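Long-range contact in hypothetical protein PH1789 (Pyrococcus horikoshii, PDB 1WR2), which is of unknown function but belongs to the ATP-grasp family, with two antiparallel sheets flanked by helices: residues A25-P37 against M193-K205. Sequence-based numbering, arbitrary orientation.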
# COMPACT_ATOMS: atom_id res chain seq x y z
N ALA A 25 -2.77 -1.58 7.45
CA ALA A 25 -1.66 -2.19 6.73
C ALA A 25 -0.45 -1.26 6.79
O ALA A 25 0.66 -1.67 7.14
CB ALA A 25 -2.05 -2.44 5.28
N LYS A 26 -0.68 0.01 6.47
CA LYS A 26 0.41 0.99 6.48
C LYS A 26 1.07 1.18 7.84
O LYS A 26 2.26 1.52 7.91
CB LYS A 26 -0.09 2.32 5.92
CG LYS A 26 -0.29 2.26 4.42
CD LYS A 26 -0.91 3.54 3.90
CE LYS A 26 -0.99 3.55 2.39
NZ LYS A 26 -1.67 4.80 1.92
N GLN A 27 0.33 0.96 8.91
CA GLN A 27 0.90 1.06 10.25
C GLN A 27 1.93 -0.07 10.36
O GLN A 27 3.00 0.12 10.93
CB GLN A 27 -0.19 0.87 11.31
CG GLN A 27 -1.03 2.12 11.56
CD GLN A 27 -2.20 1.85 12.49
OE1 GLN A 27 -3.24 1.34 12.08
NE2 GLN A 27 -2.02 2.16 13.77
N VAL A 28 1.60 -1.24 9.82
CA VAL A 28 2.54 -2.36 9.86
C VAL A 28 3.78 -1.99 9.04
O VAL A 28 4.91 -2.22 9.47
CB VAL A 28 1.90 -3.63 9.27
CG1 VAL A 28 2.94 -4.74 9.20
CG2 VAL A 28 0.72 -4.06 10.13
N LEU A 29 3.55 -1.41 7.87
CA LEU A 29 4.64 -1.02 7.00
C LEU A 29 5.56 0.02 7.65
O LEU A 29 6.78 -0.14 7.64
CB LEU A 29 4.09 -0.49 5.67
CG LEU A 29 3.20 -1.47 4.89
CD1 LEU A 29 2.82 -0.85 3.54
CD2 LEU A 29 3.92 -2.78 4.67
N LYS A 30 4.97 1.06 8.24
CA LYS A 30 5.77 2.09 8.89
C LYS A 30 6.60 1.54 10.04
O LYS A 30 7.73 1.97 10.27
CB LYS A 30 4.86 3.22 9.42
CG LYS A 30 4.29 4.11 8.32
CD LYS A 30 3.54 5.31 8.88
CE LYS A 30 2.29 4.89 9.64
NZ LYS A 30 1.52 6.08 10.09
N ALA A 31 6.05 0.57 10.77
CA ALA A 31 6.74 -0.04 11.90
C ALA A 31 8.06 -0.66 11.46
O ALA A 31 8.93 -0.94 12.29
CB ALA A 31 5.85 -1.10 12.54
N TYR A 32 8.21 -0.88 10.15
CA TYR A 32 9.42 -1.46 9.60
C TYR A 32 10.21 -0.45 8.77
O TYR A 32 11.08 -0.81 7.98
CB TYR A 32 9.09 -2.72 8.80
CG TYR A 32 8.95 -3.95 9.66
CD1 TYR A 32 10.04 -4.81 9.86
CD2 TYR A 32 7.77 -4.24 10.34
CE1 TYR A 32 9.94 -5.91 10.71
CE2 TYR A 32 7.66 -5.34 11.19
CZ TYR A 32 8.76 -6.17 11.36
OH TYR A 32 8.66 -7.26 12.19
N GLY A 33 9.87 0.82 8.93
CA GLY A 33 10.58 1.87 8.23
C GLY A 33 10.35 2.05 6.75
O GLY A 33 11.10 2.79 6.11
N LEU A 34 9.34 1.39 6.19
CA LEU A 34 9.02 1.52 4.77
C LEU A 34 8.53 2.93 4.49
O LEU A 34 7.94 3.57 5.36
CB LEU A 34 7.96 0.48 4.38
CG LEU A 34 8.52 -0.93 4.20
CD1 LEU A 34 7.43 -1.97 4.30
CD2 LEU A 34 9.22 -0.98 2.84
N PRO A 35 8.75 3.44 3.26
CA PRO A 35 8.33 4.79 2.89
C PRO A 35 6.83 5.03 2.70
O PRO A 35 6.32 4.95 1.59
CB PRO A 35 9.10 5.04 1.60
CG PRO A 35 9.07 3.68 0.96
CD PRO A 35 9.42 2.77 2.13
N VAL A 36 6.15 5.33 3.79
CA VAL A 36 4.72 5.63 3.76
C VAL A 36 4.57 7.08 4.20
O VAL A 36 4.95 7.43 5.32
CB VAL A 36 3.94 4.74 4.74
CG1 VAL A 36 2.47 5.15 4.74
CG2 VAL A 36 4.10 3.27 4.38
N PRO A 37 4.01 7.94 3.34
CA PRO A 37 3.83 9.36 3.68
C PRO A 37 2.77 9.59 4.76
O PRO A 37 1.94 8.73 5.03
CB PRO A 37 3.45 9.98 2.34
CG PRO A 37 2.65 8.88 1.70
CD PRO A 37 3.47 7.65 2.00
N MET A 193 13.36 -1.32 -0.13
CA MET A 193 11.98 -1.73 0.14
C MET A 193 11.83 -3.24 0.15
O MET A 193 11.18 -3.79 1.03
CB MET A 193 11.02 -1.15 -0.90
CG MET A 193 10.57 0.26 -0.59
SD MET A 193 9.23 0.74 -1.69
CE MET A 193 10.17 1.17 -3.16
N LEU A 194 12.45 -3.90 -0.82
CA LEU A 194 12.38 -5.35 -0.88
C LEU A 194 12.96 -6.00 0.38
O LEU A 194 12.40 -6.96 0.91
CB LEU A 194 13.12 -5.86 -2.13
CG LEU A 194 12.43 -5.70 -3.49
CD1 LEU A 194 13.44 -5.98 -4.61
CD2 LEU A 194 11.22 -6.66 -3.58
N LEU A 195 14.08 -5.47 0.87
CA LEU A 195 14.70 -6.03 2.07
C LEU A 195 13.85 -5.78 3.31
O LEU A 195 13.74 -6.63 4.18
CB LEU A 195 16.11 -5.45 2.26
CG LEU A 195 17.17 -5.83 1.22
CD1 LEU A 195 18.48 -5.14 1.58
CD2 LEU A 195 17.37 -7.34 1.16
N LYS A 196 13.25 -4.60 3.39
CA LYS A 196 12.40 -4.28 4.52
C LYS A 196 11.14 -5.15 4.50
O LYS A 196 10.69 -5.63 5.54
CB LYS A 196 12.05 -2.78 4.53
CG LYS A 196 13.21 -1.92 5.05
CD LYS A 196 12.92 -0.42 4.98
CE LYS A 196 14.01 0.36 5.72
NZ LYS A 196 14.11 1.77 5.25
N VAL A 197 10.56 -5.36 3.32
CA VAL A 197 9.37 -6.22 3.27
C VAL A 197 9.76 -7.64 3.65
O VAL A 197 9.01 -8.33 4.35
CB VAL A 197 8.74 -6.23 1.86
CG1 VAL A 197 7.67 -7.32 1.77
CG2 VAL A 197 8.14 -4.87 1.55
N SER A 198 10.92 -8.07 3.17
CA SER A 198 11.42 -9.41 3.46
C SER A 198 11.55 -9.61 4.97
O SER A 198 11.16 -10.64 5.51
CB SER A 198 12.79 -9.61 2.78
OG SER A 198 13.34 -10.88 3.05
N LYS A 199 12.10 -8.60 5.64
CA LYS A 199 12.30 -8.62 7.09
C LYS A 199 10.95 -8.67 7.80
O LYS A 199 10.71 -9.50 8.68
CB LYS A 199 13.08 -7.37 7.51
CG LYS A 199 13.14 -7.11 9.01
CD LYS A 199 13.74 -8.29 9.77
CE LYS A 199 13.80 -8.00 11.27
NZ LYS A 199 14.24 -9.19 12.05
N LEU A 200 10.06 -7.78 7.39
CA LEU A 200 8.72 -7.69 7.94
C LEU A 200 7.99 -9.03 7.83
O LEU A 200 7.42 -9.52 8.81
CB LEU A 200 7.94 -6.59 7.19
CG LEU A 200 6.51 -6.19 7.58
CD1 LEU A 200 6.19 -4.88 6.88
CD2 LEU A 200 5.50 -7.25 7.19
N VAL A 201 8.03 -9.63 6.64
CA VAL A 201 7.36 -10.91 6.41
C VAL A 201 8.01 -12.06 7.18
O VAL A 201 7.32 -12.93 7.72
CB VAL A 201 7.33 -11.24 4.91
CG1 VAL A 201 6.64 -12.59 4.67
CG2 VAL A 201 6.61 -10.13 4.16
N ASP A 202 9.34 -12.08 7.21
CA ASP A 202 10.05 -13.14 7.92
C ASP A 202 9.66 -13.07 9.41
O ASP A 202 9.32 -14.07 10.03
CB ASP A 202 11.56 -12.97 7.72
CG ASP A 202 12.37 -14.17 8.18
OD1 ASP A 202 11.92 -15.32 7.98
OD2 ASP A 202 13.47 -13.97 8.73
N ASP A 203 9.69 -11.86 9.97
CA ASP A 203 9.33 -11.66 11.37
C ASP A 203 7.90 -12.09 11.67
O ASP A 203 7.63 -12.75 12.67
CB ASP A 203 9.45 -10.18 11.73
CG ASP A 203 10.85 -9.79 12.10
OD1 ASP A 203 11.77 -10.59 11.84
OD2 ASP A 203 11.01 -8.68 12.64
N LEU A 204 6.99 -11.69 10.79
CA LEU A 204 5.58 -11.97 10.96
C LEU A 204 5.05 -13.14 10.14
O LEU A 204 3.85 -13.19 9.86
CB LEU A 204 4.78 -10.71 10.63
CG LEU A 204 5.30 -9.40 11.23
CD1 LEU A 204 4.58 -8.23 10.57
CD2 LEU A 204 5.08 -9.39 12.74
N LYS A 205 5.91 -14.07 9.75
CA LYS A 205 5.46 -15.19 8.93
C LYS A 205 4.28 -15.99 9.48
O LYS A 205 3.52 -16.59 8.71
CB LYS A 205 6.62 -16.13 8.60
CG LYS A 205 7.39 -16.70 9.77
CD LYS A 205 8.41 -17.71 9.26
CE LYS A 205 9.43 -18.07 10.33
NZ LYS A 205 10.31 -16.92 10.68
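Tyr32 lies flat against helix 187-203, its ring covering the backbone of Leu200, where the end of helix 22-30 and the loop after it dock in this ATP-grasp fold. Leu200 CA sits over one ring face, 3.7 Å from the centroid and 18° off the normal, a CH-pi contact. With CG anti to the backbone N (chi1 -177°), the Leu200 side chain runs on beneath the ring, and its CG comes within 3.6 Å of Tyr32 CD2. Its CD1 continues inward to Leu29 CD2 at 3.8 Å and also meets Val28 CG1 and Leu34 CD1. This is the tight side: Leu34 fills the next place along the helix, with CD1 against Val197 CG2 and CD2 3.8 Å from Lys196 CB. At the margin, Pro35 CD packs on Met193 CG. The apolar side rests on the six-stranded antiparallel sheet, where Leu29 touches Met211 and Leu213 and Leu200 touches Ile208.

The outer side is looser and polar. Lys196, extended beyond CG, lays its methylenes past the Tyr32 carbonyl, with CD 3.5 Å from Tyr32 O, and its NZ makes a weak hydrogen bond to Gly33 O; the stronger partner of NZ is Asp192, in a salt bridge. Lys199 brings CG to the ring edge, then bends at chi2 to put NZ on the syn lone pair of Asp203 OD1. The other carboxylate oxygen takes the tyrosine hydroxyl: Tyr32 OH donates to Asp203 OD2 from its anti side, 2.8 Å away, with ring and carboxylate planes 65° apart.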